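Local coordinates for IL-4-inducing protein (PDB 4EL6), which binds IgE through a crystallin fold and activates basophils without antigen, triggering their release of interleukin-4, at residues Leu11-Glu14 with Gly19-Ile22; Tyr56-Val61 with Gly65-Leu70. All blocks are in the same frame, centred on the assembly; numbering follows the deposited sequence.

How the interactions relate
Each interaction spans an antiparallel beta hairpin, interaction 1 joining strands 9-12 and 21-24, interaction 2 joining strands 52-58 and 67-71. They belong to two different sheets and follow one another along the chain, with centres about 18 Å apart and no touch between them. Interaction 1 lies at the surface, where L11 is its one buried residue; its turn end is bound together by backbone and water, and two tyrosines sit beside each other. Interaction 2 lies closer to the centre of the chain and is partly buried, with L57, F58 and L70 inside; there apolar side-chain contacts accompany the backbone bonds, and a carboxylate grips the turn end directly.

Interaction 1 of 2, residues Leu11-Glu14 with Gly19-Ile22; sequences LYDE and GSYI
L11 and I22 face each other as an antiparallel hydrogen-bonded pair, and the backbone N and O of both residues are satisfied across the strands. L11 N donates to I22 O over 2.9 Å at a nearly straight 166°, and I22 N returns a bond of 2.9 Å to L11 O. That same L11 O also takes a CA-H contact from Y21, whose CA lies 3.0 Å away, so the carbonyl is used twice. Toward the turn, D13 N gives its hydrogen to S20 O at 2.8 Å.

Y12 and Y21 form the non-hydrogen-bonded pair between these rungs. Their side chains run side by side on one face of the sheet, with Y12 CD2 resting 3.6 Å from Y21 CB. CG of Y21 sits between its backbone N and carbonyl carbon (chi1 64°), which sets its ring beside that of Y12. The planes are 26° apart but the rings are slid so far that they barely overlap. The backbone of Y12 is bonded on its other side to G38 and S39.

A water closes the turn end. It accepts from S20 N at 2.9 Å and donates to E14 OE2 at 3.2 Å, which ties the backbone amide of S20 to the E14 carboxylate through solvent; a further bond from this water to D13 OD2 is weak and doubtful. D13 and S20 were each modelled in two conformers, and the very close approach of their side chains in this copy is doubtful as well. E14 O is taken by S39 OG.

The glycine at positive phi, G19, seven residues after Y12, is consistent with the folded first hairpin of a beta/gamma-crystallin Greek-key motif.

Interaction 2 of 2, residues Tyr56-Val61 with Gly65-Leu70; sequences YLFDNV and GRITGL
L57 and T68 are tied by backbone bonds in both directions, with L57 N 2.8 Å from T68 O. On the same face as these two side chains, L57 CD1 touches L70 CD1. On the opposite face I67 lies across from F58 and diagonally from Y56. In the one of its two modelled conformers described here, I67 CG2, anti to the backbone N, lies against Y56 CD1, while I67 CG1 meets F58 CE2 at 3.7 Å, the two side chains running alongside each other; these contacts are to that extent doubtful.

The D59 side chain reaches across the turn end. Its CG is folded between backbone N and carbonyl carbon (chi1 84°), which swings the carboxylate back over the other segment. D59 OD1 accepts from R66 N at 2.9 Å, met from above the carboxylate plane. D59 OD2 lies near the edge of the R66 guanidinium, whose chain is extended as far as NE; the planes stand 77° apart and the salt bridge, D59 OD2 to R66 NE at 3.9 Å, is long. A water bridges it, donating to OD2 and accepting from NE.

Strand 52-58 is the middle of its sheet: beyond it strand 89-95 packs C93 and K91 against Y56 and F58, while I76 of strand 75-76 meets T68 and L70.

Interaction 1 of 2, residues Leu11-Glu14 with Gly19-Ile22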
ATOM      1  N   LEU A  11      -7.672   1.526  -0.609  1.00  9.58           N
ATOM      2  CA  LEU A  11      -7.894   0.229  -0.081  1.00 10.77           C
ATOM      3  C   LEU A  11      -9.392  -0.064  -0.193  1.00 11.85           C
ATOM      4  O   LEU A  11     -10.234   0.664   0.390  1.00 12.25           O
ATOM      5  CB  LEU A  11      -7.473   0.127   1.377  1.00 12.19           C
ATOM      6  CG  LEU A  11      -5.996   0.414   1.472  1.00 14.11           C
ATOM      7  CD1 LEU A  11      -5.885   1.819   2.012  1.00 17.08           C
ATOM      8  CD2 LEU A  11      -5.234  -0.613   2.230  1.00 15.98           C
ATOM      9  N   TYR A  12      -9.714  -1.061  -0.977  1.00 10.56           N
ATOM     10  CA  TYR A  12     -11.123  -1.399  -1.273  1.00 10.59           C
ATOM     11  C   TYR A  12     -11.565  -2.583  -0.500  1.00 11.35           C
ATOM     12  O   TYR A  12     -10.793  -3.529  -0.339  1.00  9.40           O
ATOM     13  CB  TYR A  12     -11.280  -1.738  -2.783  1.00 10.34           C
ATOM     14  CG  TYR A  12     -10.991  -0.580  -3.669  1.00 10.85           C
ATOM     15  CD1 TYR A  12      -9.693  -0.325  -4.092  1.00 10.86           C
ATOM     16  CD2 TYR A  12     -12.006   0.296  -4.078  1.00 10.95           C
ATOM     17  CE1 TYR A  12      -9.400   0.733  -4.935  1.00 10.95           C
ATOM     18  CE2 TYR A  12     -11.694   1.365  -4.916  1.00 11.95           C
ATOM     19  CZ  TYR A  12     -10.384   1.580  -5.316  1.00 13.17           C
ATOM     20  OH  TYR A  12     -10.053   2.625  -6.130  1.00 16.01           O
ATOM     21  N   ASP A  13     -12.832  -2.575  -0.092  1.00 12.19           N
ATOM     22  CA  ASP A  13     -13.399  -3.682   0.675  0.51 12.97           C
ATOM     23  C   ASP A  13     -13.412  -4.983  -0.145  1.00 13.01           C
ATOM     24  O   ASP A  13     -13.171  -6.066   0.374  1.00 12.11           O
ATOM     25  CB  ASP A  13     -14.828  -3.342   1.122  0.51 15.11           C
ATOM     26  CG  ASP A  13     -14.901  -2.575   2.443  0.51 17.06           C
ATOM     27  OD1 ASP A  13     -13.887  -2.070   2.977  0.51 18.49           O
ATOM     28  OD2 ASP A  13     -16.045  -2.452   2.935  0.51 20.03           O
ATOM     29  N   GLU A  14     -13.726  -4.881  -1.421  1.00 12.37           N
ATOM     30  CA  GLU A  14     -13.941  -6.047  -2.249  1.00 12.81           C
ATOM     31  C   GLU A  14     -12.832  -6.191  -3.273  1.00 11.67           C
ATOM     32  O   GLU A  14     -12.058  -5.259  -3.525  1.00 10.20           O
ATOM     33  CB  GLU A  14     -15.275  -5.939  -2.970  1.00 16.61           C
ATOM     34  CG  GLU A  14     -16.483  -6.158  -2.051  1.00 20.49           C
ATOM     35  CD  GLU A  14     -17.728  -5.691  -2.749  1.00 26.11           C
ATOM     36  OE1 GLU A  14     -18.027  -6.294  -3.801  1.00 30.87           O
ATOM     37  OE2 GLU A  14     -18.349  -4.694  -2.286  1.00 30.71           O
ATOM     38  N   GLY A  19     -16.730  -1.733  -4.034  1.00 15.05           N
ATOM     39  CA  GLY A  19     -17.207  -1.569  -2.710  1.00 15.59           C
ATOM     40  C   GLY A  19     -16.615  -0.366  -2.078  1.00 14.83           C
ATOM     41  O   GLY A  19     -16.055   0.499  -2.762  1.00 14.47           O
ATOM     42  N   SER A  20     -16.815  -0.294  -0.779  1.00 16.28           N
ATOM     43  CA  SER A  20     -16.378   0.859  -0.007  0.62 16.35           C
ATOM     44  C   SER A  20     -14.854   0.925  -0.020  1.00 15.94           C
ATOM     45  O   SER A  20     -14.188  -0.074  -0.240  1.00 13.62           O
ATOM     46  CB  SER A  20     -16.924   0.768   1.414  0.62 17.60           C
ATOM     47  OG  SER A  20     -16.389  -0.365   2.063  0.62 18.83           O
ATOM     48  N   TYR A  21     -14.325   2.098   0.181  1.00 16.00           N
ATOM     49  CA  TYR A  21     -12.863   2.181   0.216  1.00 16.62           C
ATOM     50  C   TYR A  21     -12.419   3.246   1.179  1.00 15.45           C
ATOM     51  O   TYR A  21     -13.206   4.075   1.686  1.00 15.11           O
ATOM     52  CB  TYR A  21     -12.259   2.361  -1.167  1.00 20.59           C
ATOM     53  CG  TYR A  21     -12.663   3.646  -1.803  1.00 24.99           C
ATOM     54  CD1 TYR A  21     -13.981   3.837  -2.171  1.00 28.77           C
ATOM     55  CD2 TYR A  21     -11.760   4.684  -1.976  1.00 29.63           C
ATOM     56  CE1 TYR A  21     -14.401   5.024  -2.734  1.00 35.07           C
ATOM     57  CE2 TYR A  21     -12.160   5.896  -2.527  1.00 31.33           C
ATOM     58  CZ  TYR A  21     -13.493   6.056  -2.912  1.00 38.89           C
ATOM     59  OH  TYR A  21     -13.985   7.228  -3.491  1.00 43.63           O
ATOM     60  N   ILE A  22     -11.123   3.145   1.492  1.00 14.90           N
ATOM     61  CA  ILE A  22     -10.455   4.045   2.383  1.00 13.99           C
ATOM     62  C   ILE A  22      -9.273   4.599   1.623  1.00 13.15           C
ATOM     63  O   ILE A  22      -8.637   3.867   0.893  1.00 12.74           O
ATOM     64  CB  ILE A  22      -9.938   3.337   3.685  1.00 15.32           C
ATOM     65  CG1 ILE A  22     -11.102   2.845   4.525  1.00 17.73           C
ATOM     66  CG2 ILE A  22      -9.118   4.314   4.520  1.00 16.08           C
ATOM     67  CD1 ILE A  22     -10.712   1.845   5.569  1.00 19.38           C
TER
HETATM   68  O   HOH W   1     -18.105  -2.723   0.221  1.00 23.97           O

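Interaction 2 of 2, residues Tyr56-Val61 with Gly65-Leu70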
ATOM      1  N   TYR A  56       4.697   0.992   0.475  1.00  8.28           N
ATOM      2  CA  TYR A  56       4.964  -0.313   1.063  1.00  8.05           C
ATOM      3  C   TYR A  56       3.934  -0.659   2.129  1.00  8.06           C
ATOM      4  O   TYR A  56       3.601   0.138   3.040  1.00  6.82           O
ATOM      5  CB  TYR A  56       6.351  -0.305   1.694  1.00  8.66           C
ATOM      6  CG  TYR A  56       7.472  -0.450   0.697  1.00  9.68           C
ATOM      7  CD1 TYR A  56       7.574  -1.608  -0.060  1.00 11.44           C
ATOM      8  CD2 TYR A  56       8.401   0.583   0.500  1.00 11.25           C
ATOM      9  CE1 TYR A  56       8.614  -1.756  -0.970  1.00 12.51           C
ATOM     10  CE2 TYR A  56       9.395   0.418  -0.454  1.00 12.42           C
ATOM     11  CZ  TYR A  56       9.508  -0.770  -1.097  1.00 13.33           C
ATOM     12  OH  TYR A  56      10.530  -0.917  -2.026  1.00 19.71           O
ATOM     13  N   LEU A  57       3.408  -1.869   2.021  1.00  7.39           N
ATOM     14  CA  LEU A  57       2.494  -2.448   3.014  1.00  7.81           C
ATOM     15  C   LEU A  57       3.194  -3.571   3.745  1.00  7.36           C
ATOM     16  O   LEU A  57       3.923  -4.344   3.112  1.00  7.02           O
ATOM     17  CB  LEU A  57       1.282  -3.083   2.342  1.00  8.59           C
ATOM     18  CG  LEU A  57       0.650  -2.340   1.215  1.00 10.67           C
ATOM     19  CD1 LEU A  57      -0.561  -3.025   0.618  1.00 11.70           C
ATOM     20  CD2 LEU A  57       0.271  -1.017   1.630  1.00 11.68           C
ATOM     21  N   PHE A  58       3.033  -3.647   5.063  1.00  6.52           N
ATOM     22  CA  PHE A  58       3.720  -4.549   5.904  1.00  6.26           C
ATOM     23  C   PHE A  58       2.768  -5.361   6.759  1.00  6.56           C
ATOM     24  O   PHE A  58       1.720  -4.829   7.191  1.00  6.34           O
ATOM     25  CB  PHE A  58       4.584  -3.733   6.903  1.00  6.35           C
ATOM     26  CG  PHE A  58       5.655  -2.942   6.243  1.00  6.42           C
ATOM     27  CD1 PHE A  58       5.386  -1.652   5.787  1.00  6.67           C
ATOM     28  CD2 PHE A  58       6.974  -3.453   6.110  1.00  6.68           C
ATOM     29  CE1 PHE A  58       6.390  -0.888   5.236  1.00  6.60           C
ATOM     30  CE2 PHE A  58       7.960  -2.696   5.512  1.00  6.71           C
ATOM     31  CZ  PHE A  58       7.662  -1.440   5.032  1.00  6.71           C
ATOM     32  N   ASP A  59       3.105  -6.639   7.068  1.00  6.66           N
ATOM     33  CA  ASP A  59       2.202  -7.436   7.904  1.00  7.15           C
ATOM     34  C   ASP A  59       2.551  -7.371   9.388  1.00  7.49           C
ATOM     35  O   ASP A  59       1.901  -8.060  10.170  1.00  8.07           O
ATOM     36  CB  ASP A  59       2.057  -8.888   7.422  1.00  7.15           C
ATOM     37  CG  ASP A  59       3.185  -9.822   7.939  1.00  7.36           C
ATOM     38  OD1 ASP A  59       4.297  -9.365   8.294  1.00  7.49           O
ATOM     39  OD2 ASP A  59       2.918 -11.065   7.987  1.00  9.04           O
ATOM     40  N   ASN A  60       3.500  -6.490   9.782  1.00  8.21           N
ATOM     41  CA  ASN A  60       3.702  -6.222  11.201  1.00  9.12           C
ATOM     42  C   ASN A  60       3.850  -4.768  11.377  1.00  8.48           C
ATOM     43  O   ASN A  60       3.840  -4.008  10.412  1.00  7.54           O
ATOM     44  CB  ASN A  60       4.898  -6.991  11.674  1.00 11.23           C
ATOM     45  CG  ASN A  60       4.929  -7.172  13.162  1.00 12.87           C
ATOM     46  OD1 ASN A  60       4.079  -6.722  13.924  1.00 12.95           O
ATOM     47  ND2 ASN A  60       5.920  -7.928  13.581  1.00 19.77           N
ATOM     48  N   VAL A  61       3.747  -4.338  12.606  1.00  8.07           N
ATOM     49  CA  VAL A  61       3.848  -2.893  12.909  1.00  7.44           C
ATOM     50  C   VAL A  61       5.279  -2.348  12.716  1.00  7.87           C
ATOM     51  O   VAL A  61       6.280  -3.092  12.582  1.00  6.51           O
ATOM     52  CB  VAL A  61       3.342  -2.618  14.340  1.00  7.99           C
ATOM     53  CG1 VAL A  61       1.907  -3.080  14.534  1.00  8.43           C
ATOM     54  CG2 VAL A  61       4.304  -3.247  15.348  1.00  8.22           C
ATOM     55  N   GLY A  65       8.226  -7.056   8.990  1.00  8.35           N
ATOM     56  CA  GLY A  65       7.431  -8.202   8.519  1.00  7.67           C
ATOM     57  C   GLY A  65       7.474  -8.358   7.007  1.00  7.10           C
ATOM     58  O   GLY A  65       8.410  -7.889   6.334  1.00  6.91           O
ATOM     59  N   ARG A  66       6.502  -9.118   6.486  1.00  6.80           N
ATOM     60  CA  ARG A  66       6.321  -9.264   5.059  1.00  6.93           C
ATOM     61  C   ARG A  66       6.062  -7.861   4.477  1.00  6.76           C
ATOM     62  O   ARG A  66       5.461  -6.987   5.112  1.00  6.59           O
ATOM     63  CB  ARG A  66       5.141 -10.183   4.763  1.00  6.64           C
ATOM     64  CG  ARG A  66       5.302 -11.612   5.235  1.00  7.00           C
ATOM     65  CD  ARG A  66       4.013 -12.395   5.026  1.00  6.77           C
ATOM     66  NE  ARG A  66       4.150 -13.782   5.518  1.00  6.99           N
ATOM     67  CZ  ARG A  66       4.458 -14.820   4.737  1.00  7.23           C
ATOM     68  NH1 ARG A  66       4.503 -14.665   3.421  1.00  7.31           N
ATOM     69  NH2 ARG A  66       4.605 -16.044   5.264  1.00  7.63           N
ATOM     70  N   ILE A  67       6.494  -7.679   3.229  1.00  7.10           N
ATOM     71  CA  ILE A  67       6.462  -6.405   2.513  0.57  7.36           C
ATOM     72  C   ILE A  67       5.866  -6.623   1.137  1.00  7.76           C
ATOM     73  O   ILE A  67       6.368  -7.464   0.351  1.00  7.53           O
ATOM     74  CB  ILE A  67       7.849  -5.803   2.333  0.57  7.72           C
ATOM     75  CG1 ILE A  67       8.585  -5.805   3.668  0.57  7.99           C
ATOM     76  CG2 ILE A  67       7.744  -4.398   1.690  0.57  7.82           C
ATOM     77  CD1 ILE A  67       9.976  -5.196   3.569  0.57  8.44           C
ATOM     78  N   THR A  68       4.833  -5.798   0.810  1.00  7.49           N
ATOM     79  CA  THR A  68       4.245  -5.775  -0.505  1.00  8.02           C
ATOM     80  C   THR A  68       4.287  -4.322  -0.924  1.00  8.49           C
ATOM     81  O   THR A  68       3.681  -3.439  -0.268  1.00  8.39           O
ATOM     82  CB  THR A  68       2.833  -6.296  -0.413  1.00  8.22           C
ATOM     83  OG1 THR A  68       2.876  -7.704  -0.161  1.00  8.23           O
ATOM     84  CG2 THR A  68       2.013  -6.039  -1.724  1.00  8.24           C
ATOM     85  N   GLY A  69       4.935  -4.032  -2.071  1.00  9.46           N
ATOM     86  CA  GLY A  69       5.098  -2.705  -2.554  1.00  9.84           C
ATOM     87  C   GLY A  69       4.271  -2.488  -3.815  1.00 10.03           C
ATOM     88  O   GLY A  69       3.999  -3.435  -4.540  1.00 10.33           O
ATOM     89  N   LEU A  70       3.815  -1.249  -3.999  1.00 10.51           N
ATOM     90  CA  LEU A  70       2.970  -0.857  -5.138  1.00 11.71           C
ATOM     91  C   LEU A  70       3.427   0.492  -5.600  1.00 11.05           C
ATOM     92  O   LEU A  70       3.519   1.471  -4.818  1.00 10.17           O
ATOM     93  CB  LEU A  70       1.469  -0.692  -4.806  1.00 12.00           C
ATOM     94  CG  LEU A  70       0.674  -1.844  -4.246  1.00 14.46           C
ATOM     95  CD1 LEU A  70       0.708  -1.966  -2.744  1.00 14.99           C
ATOM     96  CD2 LEU A  70      -0.759  -1.568  -4.750  1.00 15.17           C
TER
HETATM   97  O   HOH W   2       4.526 -13.241   8.278  1.00  7.82           O